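Local coordinates for macro domain-containing protein (Thermosipho africanus, PDB 7OMU) that combines a DarT-family domain with a macro domain whose pocket holds adenosine-5-diphosphoribose, at residues Glu81-Phe87 / Met168-Pro174; Lys118-Ile124 / Ile136-Ile142; Tyr28-Asn34 / Cys56-Tyr60. The protein carries 1 engineered substitution. All coordinates share one frame. Residue numbers count along the deposited sequence, not the author numbering.

Contact 1. Residues Glu81-Phe87 / Met168-Pro174; sequences EFANLYF and MAACLVP. Engineered in segment 168-174: Ala170 (natural residue Glu).
Two pairs of backbone hydrogen bonds set the register of this antiparallel strand pair, 82-86 with 170-174, at one edge of a four-stranded sheet in the DarT-family domain. Ala83 N gives to Val173 O at 2.8 Å and Val173 N returns to Ala83 O at 3.2 Å. Two residues on, Cys171 N reaches Leu85 O at 2.8 Å and Leu85 N reaches Cys171 O at 3.2 Å. A weak bond, Phe87 N to Ala169 O at 3.3 Å, follows where the strand 82-86 has ended. Phe82-Pro174, Asn84-Leu172 and Tyr86-Ala170 are the non-hydrogen-bonded pairs; the axes run at 152° and approach to 4.2 Å.

Ala83, Leu85, Cys171 and Val173 share one face, where Leu85 (chi1 m, chi2 t) sets CD1 3.6 Å from Val173 CG2, and strand 25-31 packs over Leu85 through Leu26 and Tyr28. The other face carries Phe82, Asn84, Tyr86, Ala170, Leu172 and Pro174. Ala170 is an engineered replacement of Glu; its CB lies 3.6 Å from Asn84 ND2. Phe82, chi1 m, brings CE2 to 3.7 Å from Pro174 CB, and its CB is 3.8 Å from Leu172 CB.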
loop_
_atom_site.group_PDB
_atom_site.type_symbol
_atom_site.label_atom_id
_atom_site.label_comp_id
_atom_site.label_asym_id
_atom_site.label_seq_id
_atom_site.Cartn_x
_atom_site.Cartn_y
_atom_site.Cartn_z
ATOM N N GLU A 81 -14.183 5.538 24.006
ATOM C CA GLU A 81 -15.399 6.397 24.067
ATOM C C GLU A 81 -15.557 7.170 22.753
ATOM O O GLU A 81 -16.662 7.682 22.512
ATOM C CB GLU A 81 -15.326 7.382 25.235
ATOM C CG GLU A 81 -15.455 6.734 26.603
ATOM C CD GLU A 81 -15.515 7.722 27.756
ATOM O OE1 GLU A 81 -16.196 8.752 27.607
ATOM O OE2 GLU A 81 -14.866 7.473 28.795
ATOM N N PHE A 82 -14.496 7.255 21.945
ATOM C CA PHE A 82 -14.461 8.003 20.661
ATOM C C PHE A 82 -14.531 7.040 19.471
ATOM O O PHE A 82 -14.292 5.827 19.644
ATOM C CB PHE A 82 -13.190 8.853 20.575
ATOM C CG PHE A 82 -13.091 9.934 21.620
ATOM C CD1 PHE A 82 -12.613 9.650 22.886
ATOM C CD2 PHE A 82 -13.482 11.234 21.341
ATOM C CE1 PHE A 82 -12.534 10.641 23.850
ATOM C CE2 PHE A 82 -13.399 12.225 22.307
ATOM C CZ PHE A 82 -12.922 11.927 23.559
ATOM N N ALA A 83 -14.853 7.588 18.296
ATOM C CA ALA A 83 -14.886 6.894 16.989
ATOM C C ALA A 83 -13.676 7.348 16.174
ATOM O O ALA A 83 -13.508 8.568 15.997
ATOM C CB ALA A 83 -16.178 7.202 16.274
ATOM N N ASN A 84 -12.873 6.397 15.691
ATOM C CA ASN A 84 -11.545 6.654 15.069
ATOM C C ASN A 84 -11.725 6.881 13.565
ATOM O O ASN A 84 -11.917 5.888 12.832
ATOM C CB ASN A 84 -10.579 5.507 15.376
ATOM C CG ASN A 84 -9.130 5.849 15.112
ATOM O OD1 ASN A 84 -8.386 6.160 16.036
ATOM N ND2 ASN A 84 -8.718 5.779 13.859
ATOM N N LEU A 85 -11.675 8.144 13.131
ATOM C CA LEU A 85 -11.748 8.555 11.703
ATOM C C LEU A 85 -10.337 8.888 11.210
ATOM O O LEU A 85 -9.824 9.954 11.587
ATOM C CB LEU A 85 -12.674 9.769 11.578
ATOM C CG LEU A 85 -14.073 9.595 12.165
ATOM C CD1 LEU A 85 -14.933 10.816 11.890
ATOM C CD2 LEU A 85 -14.741 8.346 11.618
ATOM N N TYR A 86 -9.733 8.007 10.411
ATOM C CA TYR A 86 -8.356 8.163 9.870
ATOM C C TYR A 86 -8.339 9.248 8.787
ATOM O O TYR A 86 -9.324 9.363 8.043
ATOM C CB TYR A 86 -7.847 6.853 9.262
ATOM C CG TYR A 86 -7.644 5.709 10.224
ATOM C CD1 TYR A 86 -6.588 5.707 11.121
ATOM C CD2 TYR A 86 -8.481 4.609 10.209
ATOM C CE1 TYR A 86 -6.380 4.650 11.992
ATOM C CE2 TYR A 86 -8.290 3.545 11.073
ATOM C CZ TYR A 86 -7.235 3.563 11.967
ATOM O OH TYR A 86 -7.055 2.511 12.820
ATOM N N PHE A 87 -7.238 9.996 8.687
ATOM C CA PHE A 87 -6.950 10.914 7.554
ATOM C C PHE A 87 -6.482 10.090 6.355
ATOM O O PHE A 87 -6.731 10.500 5.201
ATOM C CB PHE A 87 -5.878 11.935 7.934
ATOM C CG PHE A 87 -6.310 12.893 9.008
ATOM C CD1 PHE A 87 -7.100 13.985 8.695
ATOM C CD2 PHE A 87 -5.946 12.690 10.326
ATOM C CE1 PHE A 87 -7.516 14.858 9.684
ATOM C CE2 PHE A 87 -6.364 13.565 11.314
ATOM C CZ PHE A 87 -7.140 14.652 10.991
ATOM N N MET A 168 -1.380 6.770 10.717
ATOM C CA MET A 168 -2.666 6.429 11.377
ATOM C C MET A 168 -3.117 7.585 12.272
ATOM O O MET A 168 -3.924 7.341 13.187
ATOM C CB MET A 168 -2.514 5.147 12.197
ATOM C CG MET A 168 -2.277 3.950 11.322
ATOM S SD MET A 168 -2.324 2.416 12.240
ATOM C CE MET A 168 -0.625 2.336 12.810
ATOM N N ALA A 169 -2.629 8.801 12.013
ATOM C CA ALA A 169 -3.209 10.051 12.551
ATOM C C ALA A 169 -4.703 10.029 12.239
ATOM O O ALA A 169 -5.080 9.511 11.153
ATOM C CB ALA A 169 -2.542 11.271 11.959
ATOM N N ALA A 170 -5.514 10.546 13.162
ATOM C CA ALA A 170 -6.986 10.400 13.148
ATOM C C ALA A 170 -7.652 11.581 13.850
ATOM O O ALA A 170 -6.995 12.267 14.662
ATOM C CB ALA A 170 -7.374 9.096 13.805
ATOM N N CYS A 171 -8.925 11.789 13.516
ATOM C CA CYS A 171 -9.873 12.700 14.197
ATOM C C CYS A 171 -10.791 11.853 15.078
ATOM O O CYS A 171 -11.527 11.025 14.517
ATOM C CB CYS A 171 -10.675 13.480 13.166
ATOM S SG CYS A 171 -12.103 14.337 13.868
ATOM N N LEU A 172 -10.719 12.031 16.399
ATOM C CA LEU A 172 -11.523 11.265 17.392
ATOM C C LEU A 172 -12.809 12.038 17.709
ATOM O O LEU A 172 -12.719 13.130 18.298
ATOM C CB LEU A 172 -10.691 11.034 18.655
ATOM C CG LEU A 172 -9.342 10.354 18.441
ATOM C CD1 LEU A 172 -8.582 10.265 19.752
ATOM C CD2 LEU A 172 -9.509 8.974 17.829
ATOM N N VAL A 173 -13.959 11.491 17.304
ATOM C CA VAL A 173 -15.314 12.076 17.522
ATOM C C VAL A 173 -15.967 11.289 18.652
ATOM O O VAL A 173 -16.044 10.064 18.579
ATOM C CB VAL A 173 -16.166 12.028 16.239
ATOM C CG1 VAL A 173 -17.415 12.875 16.366
ATOM C CG2 VAL A 173 -15.378 12.451 15.014
ATOM N N PRO A 174 -16.442 11.957 19.729
ATOM C CA PRO A 174 -16.974 11.247 20.892
ATOM C C PRO A 174 -18.347 10.610 20.630
ATOM O O PRO A 174 -19.120 11.163 19.872
ATOM C CB PRO A 174 -17.045 12.340 21.970
ATOM C CG PRO A 174 -17.239 13.625 21.188
ATOM C CD PRO A 174 -16.474 13.420 19.898
#

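Contact 2. Residues Lys118-Ile124 / Ile136-Ile142; sequences KRDDILI and IYRKSEI
Lys139 extends along segment 118-124: from a chi1 of -145°, between wells, its chain runs t, p, t, setting CD 3.3 Å from Arg119 O and NZ 3.7 Å from Asp120 CB, with a weak hydrogen bond from NZ to Lys118 O at 3.4 Å. Arg119 points away and folds back (chi3 p) onto Asp121, chi1 p, in a salt bridge with NE 3.2 Å from OD1. Both strands belong to an antiparallel beta hairpin, 123-125 with 136-138, which ends the four-stranded sheet at 136-138. Ile124 and Tyr137 are its hydrogen-bonded pair, Ile124 N to Tyr137 O at 2.8 Å and Tyr137 N to Ile124 O at 2.9 Å. Leu123, chi1 m, lays CB 3.6 Å from Ile136 CG2 and CD2 3.7 Å from Arg138 CB. Arg138, chi1 p, turns its NE to Glu141 OE1 at 2.8 Å in a salt bridge. Ile124, chi1 m and chi2 t, faces helix 145-148, and its CG2 meets CD1 of Ile142 (chi1 t, chi2 p) at 4.1 Å.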
loop_
_atom_site.group_PDB
_atom_site.type_symbol
_atom_site.label_atom_id
_atom_site.label_comp_id
_atom_site.label_asym_id
_atom_site.label_seq_id
_atom_site.Cartn_x
_atom_site.Cartn_y
_atom_site.Cartn_z
ATOM N N LYS A 118 -15.421 20.830 12.068
ATOM C CA LYS A 118 -15.988 22.110 12.579
ATOM C C LYS A 118 -16.441 21.933 14.031
ATOM O O LYS A 118 -16.350 22.920 14.785
ATOM C CB LYS A 118 -17.160 22.599 11.718
ATOM C CG LYS A 118 -16.781 23.200 10.368
ATOM C CD LYS A 118 -17.932 23.909 9.679
ATOM C CE LYS A 118 -17.598 24.358 8.272
ATOM N NZ LYS A 118 -18.732 25.083 7.652
ATOM N N ARG A 119 -16.915 20.736 14.405
ATOM C CA ARG A 119 -17.280 20.390 15.806
ATOM C C ARG A 119 -16.118 20.794 16.721
ATOM O O ARG A 119 -14.961 20.696 16.275
ATOM C CB ARG A 119 -17.628 18.903 15.940
ATOM C CG ARG A 119 -19.040 18.559 15.492
ATOM C CD ARG A 119 -19.380 17.078 15.512
ATOM N NE ARG A 119 -19.421 16.505 16.850
ATOM C CZ ARG A 119 -20.036 15.368 17.184
ATOM N NH1 ARG A 119 -20.685 14.650 16.277
ATOM N NH2 ARG A 119 -19.997 14.953 18.439
ATOM N N ASP A 120 -16.429 21.260 17.935
ATOM C CA ASP A 120 -15.447 21.828 18.901
ATOM C C ASP A 120 -15.302 20.892 20.111
ATOM O O ASP A 120 -14.690 21.323 21.107
ATOM C CB ASP A 120 -15.833 23.255 19.314
ATOM C CG ASP A 120 -17.209 23.381 19.945
ATOM O OD1 ASP A 120 -18.066 22.517 19.667
ATOM O OD2 ASP A 120 -17.416 24.349 20.705
ATOM N N ASP A 121 -15.824 19.660 20.029
ATOM C CA ASP A 121 -15.710 18.627 21.096
ATOM C C ASP A 121 -14.907 17.428 20.574
ATOM O O ASP A 121 -14.881 16.387 21.263
ATOM C CB ASP A 121 -17.093 18.195 21.597
ATOM C CG ASP A 121 -17.906 17.400 20.588
ATOM O OD1 ASP A 121 -17.841 17.731 19.383
ATOM O OD2 ASP A 121 -18.593 16.449 21.013
ATOM N N ILE A 122 -14.278 17.573 19.404
ATOM C CA ILE A 122 -13.458 16.513 18.747
ATOM C C ILE A 122 -12.018 16.632 19.234
ATOM O O ILE A 122 -11.661 17.678 19.807
ATOM C CB ILE A 122 -13.512 16.610 17.211
ATOM C CG1 ILE A 122 -12.846 17.891 16.697
ATOM C CG2 ILE A 122 -14.940 16.452 16.722
ATOM C CD1 ILE A 122 -12.510 17.862 15.227
ATOM N N LEU A 123 -11.230 15.592 18.961
ATOM C CA LEU A 123 -9.771 15.530 19.219
ATOM C C LEU A 123 -9.066 15.109 17.927
ATOM O O LEU A 123 -9.710 14.455 17.081
ATOM C CB LEU A 123 -9.502 14.535 20.349
ATOM C CG LEU A 123 -10.320 14.739 21.621
ATOM C CD1 LEU A 123 -10.161 13.556 22.556
ATOM C CD2 LEU A 123 -9.928 16.020 22.328
ATOM N N ILE A 124 -7.797 15.493 17.794
ATOM C CA ILE A 124 -6.937 15.203 16.613
ATOM C C ILE A 124 -5.605 14.652 17.125
ATOM O O ILE A 124 -4.948 15.332 17.940
ATOM C CB ILE A 124 -6.785 16.463 15.742
ATOM C CG1 ILE A 124 -8.131 16.840 15.114
ATOM C CG2 ILE A 124 -5.702 16.277 14.690
ATOM C CD1 ILE A 124 -8.131 18.148 14.364
ATOM N N ILE A 136 -2.470 13.370 21.436
ATOM C CA ILE A 136 -3.867 13.799 21.131
ATOM C C ILE A 136 -4.035 15.241 21.611
ATOM O O ILE A 136 -3.734 15.505 22.788
ATOM C CB ILE A 136 -4.898 12.866 21.793
ATOM C CG1 ILE A 136 -4.699 11.411 21.373
ATOM C CG2 ILE A 136 -6.307 13.342 21.507
ATOM C CD1 ILE A 136 -3.864 10.615 22.328
ATOM N N TYR A 137 -4.479 16.130 20.721
ATOM C CA TYR A 137 -4.782 17.551 21.013
ATOM C C TYR A 137 -6.275 17.783 20.783
ATOM O O TYR A 137 -6.839 17.137 19.889
ATOM C CB TYR A 137 -3.967 18.488 20.117
ATOM C CG TYR A 137 -2.475 18.256 20.088
ATOM C CD1 TYR A 137 -1.653 18.728 21.104
ATOM C CD2 TYR A 137 -1.874 17.593 19.026
ATOM C CE1 TYR A 137 -0.280 18.532 21.074
ATOM C CE2 TYR A 137 -0.503 17.393 18.980
ATOM C CZ TYR A 137 0.296 17.863 20.008
ATOM O OH TYR A 137 1.645 17.659 19.977
ATOM N N ARG A 138 -6.888 18.668 21.569
ATOM C CA ARG A 138 -8.257 19.190 21.311
ATOM C C ARG A 138 -8.143 20.327 20.293
ATOM O O ARG A 138 -7.032 20.854 20.123
ATOM C CB ARG A 138 -8.975 19.597 22.605
ATOM C CG ARG A 138 -8.220 20.550 23.522
ATOM C CD ARG A 138 -8.638 20.391 24.976
ATOM N NE ARG A 138 -7.525 20.424 25.917
ATOM C CZ ARG A 138 -7.585 20.045 27.193
ATOM N NH1 ARG A 138 -8.714 19.588 27.714
ATOM N NH2 ARG A 138 -6.506 20.121 27.954
ATOM N N LYS A 139 -9.248 20.666 19.630
ATOM C CA LYS A 139 -9.269 21.579 18.452
ATOM C C LYS A 139 -8.522 22.874 18.802
ATOM O O LYS A 139 -7.606 23.238 18.031
ATOM C CB LYS A 139 -10.704 21.854 17.990
ATOM C CG LYS A 139 -10.867 22.002 16.479
ATOM C CD LYS A 139 -12.226 22.529 16.059
ATOM C CE LYS A 139 -12.377 24.024 16.256
ATOM N NZ LYS A 139 -13.784 24.417 16.509
ATOM N N SER A 140 -8.862 23.502 19.938
ATOM C CA SER A 140 -8.333 24.816 20.406
ATOM C C SER A 140 -6.796 24.831 20.412
ATOM O O SER A 140 -6.227 25.842 19.959
ATOM C CB SER A 140 -8.892 25.184 21.766
ATOM O OG SER A 140 -8.326 24.385 22.793
ATOM N N GLU A 141 -6.153 23.755 20.887
ATOM C CA GLU A 141 -4.694 23.711 21.185
ATOM C C GLU A 141 -3.923 22.939 20.103
ATOM O O GLU A 141 -2.745 22.630 20.361
ATOM C CB GLU A 141 -4.458 23.119 22.579
ATOM C CG GLU A 141 -4.618 21.611 22.659
ATOM C CD GLU A 141 -4.595 21.025 24.060
ATOM O OE1 GLU A 141 -5.204 21.627 24.965
ATOM O OE2 GLU A 141 -3.994 19.949 24.233
ATOM N N ILE A 142 -4.531 22.667 18.940
ATOM C CA ILE A 142 -3.860 21.937 17.817
ATOM C C ILE A 142 -2.879 22.887 17.120
ATOM O O ILE A 142 -3.238 24.067 16.923
ATOM C CB ILE A 142 -4.865 21.333 16.810
ATOM C CG1 ILE A 142 -4.179 20.342 15.862
ATOM C CG2 ILE A 142 -5.593 22.413 16.021
ATOM C CD1 ILE A 142 -3.506 19.169 16.543
#

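Contact 3. Residues Tyr28-Asn34 / Cys56-Tyr60; sequences YITHIDN and CKKVY
Where strand 25-31, the outermost strand of the domain's mixed sheet, ends and turns toward helix 35-41, the irregular loop between helices 46-51 and 62-70 lies against it. A hydrogen bond joins side chains: Lys58 NZ donates to Tyr28 OH at 3.0 Å. Tyr28 has chi1 t, and the lysine chain, chi1 p with chi2 and chi3 between wells, bends to reach it; the same NZ also bonds His46 NE2. After His31 the backbone takes helical angles through Ile32, Asp33 and Asn34, closed by Asn34 N to His31 O at 3.0 Å, while Asp33 N bonds His31 ND1 at 3.2 Å. Asn34, chi1 m, ties back to the strand through ND2 to Thr30 OG1 at 3.1 Å, with ND2 also 3.7 Å from Lys58 CB.

Lys57 centres an inverse gamma turn, and its O sits 4.0 Å from His31 CB; His31 and Lys58 are 5.6 Å apart at CA. Further along, Tyr60 OH lies 3.8 Å from Ile29 O, with Met93 of helix 92-99 touching the Tyr60 side chain. The contact thus belongs to the mixed sheet of a DarT-family domain, a member of the ADP-ribosyl clan.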
loop_
_atom_site.group_PDB
_atom_site.type_symbol
_atom_site.label_atom_id
_atom_site.label_comp_id
_atom_site.label_asym_id
_atom_site.label_seq_id
_atom_site.Cartn_x
_atom_site.Cartn_y
_atom_site.Cartn_z
ATOM N N TYR A 28 -13.502 5.800 7.988
ATOM C CA TYR A 28 -13.727 4.763 9.027
ATOM C C TYR A 28 -13.717 3.394 8.345
ATOM O O TYR A 28 -14.571 3.152 7.469
ATOM C CB TYR A 28 -15.039 5.024 9.762
ATOM C CG TYR A 28 -15.381 4.013 10.826
ATOM C CD1 TYR A 28 -14.791 4.055 12.079
ATOM C CD2 TYR A 28 -16.311 3.014 10.586
ATOM C CE1 TYR A 28 -15.126 3.136 13.067
ATOM C CE2 TYR A 28 -16.644 2.082 11.556
ATOM C CZ TYR A 28 -16.054 2.142 12.803
ATOM O OH TYR A 28 -16.399 1.215 13.746
ATOM N N ILE A 29 -12.751 2.547 8.712
ATOM C CA ILE A 29 -12.624 1.140 8.226
ATOM C C ILE A 29 -13.606 0.277 9.018
ATOM O O ILE A 29 -13.638 0.427 10.253
ATOM C CB ILE A 29 -11.180 0.631 8.394
ATOM C CG1 ILE A 29 -10.181 1.496 7.625
ATOM C CG2 ILE A 29 -11.073 -0.832 7.993
ATOM C CD1 ILE A 29 -8.758 1.327 8.096
ATOM N N THR A 30 -14.350 -0.601 8.342
ATOM C CA THR A 30 -15.302 -1.549 8.981
ATOM C C THR A 30 -15.561 -2.760 8.079
ATOM O O THR A 30 -15.262 -2.692 6.873
ATOM C CB THR A 30 -16.624 -0.854 9.323
ATOM O OG1 THR A 30 -17.319 -1.677 10.263
ATOM C CG2 THR A 30 -17.486 -0.588 8.108
ATOM N N HIS A 31 -16.124 -3.823 8.654
ATOM C CA HIS A 31 -16.645 -4.995 7.908
ATOM C C HIS A 31 -17.858 -4.527 7.103
ATOM O O HIS A 31 -18.634 -3.706 7.621
ATOM C CB HIS A 31 -16.973 -6.154 8.858
ATOM C CG HIS A 31 -17.055 -7.480 8.180
ATOM N ND1 HIS A 31 -18.051 -7.789 7.273
ATOM C CD2 HIS A 31 -16.277 -8.580 8.278
ATOM C CE1 HIS A 31 -17.881 -9.020 6.838
ATOM N NE2 HIS A 31 -16.801 -9.530 7.440
ATOM N N ILE A 32 -18.007 -5.016 5.875
ATOM C CA ILE A 32 -19.051 -4.534 4.927
ATOM C C ILE A 32 -20.437 -4.973 5.422
ATOM O O ILE A 32 -21.434 -4.371 4.981
ATOM C CB ILE A 32 -18.752 -4.994 3.488
ATOM C CG1 ILE A 32 -19.680 -4.303 2.488
ATOM C CG2 ILE A 32 -18.810 -6.508 3.371
ATOM C CD1 ILE A 32 -19.277 -4.472 1.044
ATOM N N ASP A 33 -20.502 -5.966 6.318
ATOM C CA ASP A 33 -21.761 -6.432 6.960
ATOM C C ASP A 33 -22.347 -5.313 7.835
ATOM O O ASP A 33 -23.584 -5.287 8.002
ATOM C CB ASP A 33 -21.532 -7.712 7.769
ATOM C CG ASP A 33 -21.238 -8.952 6.932
ATOM O OD1 ASP A 33 -21.461 -8.913 5.694
ATOM O OD2 ASP A 33 -20.785 -9.958 7.527
ATOM N N ASN A 34 -21.503 -4.409 8.349
ATOM C CA ASN A 34 -21.900 -3.348 9.315
ATOM C C ASN A 34 -22.435 -2.098 8.602
ATOM O O ASN A 34 -22.943 -1.212 9.310
ATOM C CB ASN A 34 -20.734 -2.930 10.212
ATOM C CG ASN A 34 -20.231 -4.049 11.096
ATOM O OD1 ASN A 34 -20.991 -4.940 11.474
ATOM N ND2 ASN A 34 -18.952 -4.002 11.442
ATOM N N CYS A 56 -22.494 -5.480 16.595
ATOM C CA CYS A 56 -21.667 -4.992 15.448
ATOM C C CYS A 56 -20.538 -6.004 15.191
ATOM O O CYS A 56 -19.471 -5.870 15.833
ATOM C CB CYS A 56 -21.102 -3.593 15.708
ATOM S SG CYS A 56 -21.908 -2.268 14.764
ATOM N N LYS A 57 -20.785 -6.983 14.307
ATOM C CA LYS A 57 -19.937 -8.184 14.056
ATOM C C LYS A 57 -18.719 -7.809 13.197
ATOM O O LYS A 57 -18.796 -7.982 11.968
ATOM C CB LYS A 57 -20.773 -9.271 13.366
ATOM C CG LYS A 57 -21.794 -10.001 14.235
ATOM C CD LYS A 57 -21.202 -11.018 15.200
ATOM C CE LYS A 57 -20.594 -12.231 14.524
ATOM N NZ LYS A 57 -19.129 -12.093 14.336
ATOM N N LYS A 58 -17.647 -7.328 13.839
ATOM C CA LYS A 58 -16.439 -6.743 13.190
ATOM C C LYS A 58 -15.206 -7.586 13.549
ATOM O O LYS A 58 -15.333 -8.481 14.411
ATOM C CB LYS A 58 -16.281 -5.269 13.592
ATOM C CG LYS A 58 -15.922 -4.982 15.051
ATOM C CD LYS A 58 -16.665 -3.810 15.741
ATOM C CE LYS A 58 -17.125 -2.659 14.862
ATOM N NZ LYS A 58 -16.055 -1.667 14.599
ATOM N N VAL A 59 -14.071 -7.319 12.884
ATOM C CA VAL A 59 -12.775 -8.051 13.049
ATOM C C VAL A 59 -11.681 -7.035 13.401
ATOM O O VAL A 59 -11.147 -6.394 12.485
ATOM C CB VAL A 59 -12.407 -8.877 11.796
ATOM C CG1 VAL A 59 -11.021 -9.507 11.896
ATOM C CG2 VAL A 59 -13.450 -9.949 11.495
ATOM N N TYR A 60 -11.408 -6.884 14.700
ATOM C CA TYR A 60 -10.196 -6.252 15.286
ATOM C C TYR A 60 -9.629 -7.221 16.331
ATOM O O TYR A 60 -10.368 -7.541 17.281
ATOM C CB TYR A 60 -10.525 -4.913 15.957
ATOM C CG TYR A 60 -10.584 -3.714 15.044
ATOM C CD1 TYR A 60 -9.506 -3.366 14.245
ATOM C CD2 TYR A 60 -11.705 -2.898 15.008
ATOM C CE1 TYR A 60 -9.554 -2.265 13.404
ATOM C CE2 TYR A 60 -11.767 -1.787 14.180
ATOM C CZ TYR A 60 -10.688 -1.469 13.372
ATOM O OH TYR A 60 -10.749 -0.379 12.550
#

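Overall arrangement
All three contacts lie in the DarT-family domain, on one chain. Contact 1 is the buried one, contact 3 is partly buried and contact 2 sits at the surface. Contacts 1 and 2 build the same sheet: strands 170-174 and 123-125 are neighbours, probably joined by Leu172 N to Leu123 O at 2.7 Å, and along the chain contact 2 is nested inside the loop that contact 1 closes. Contact 3 involves the mixed sheet that contains strand 25-31, meeting contact 1 where Tyr28 and Ile29 pack on Leu85 and Tyr86, yet staying about 13 Å from contact 2 at nearest atoms. Backbone ladder bonds dominate contact 1; contact 2 adds charged side chains to a single bonded pair; contact 3 relies on a lysine-tyrosine bond.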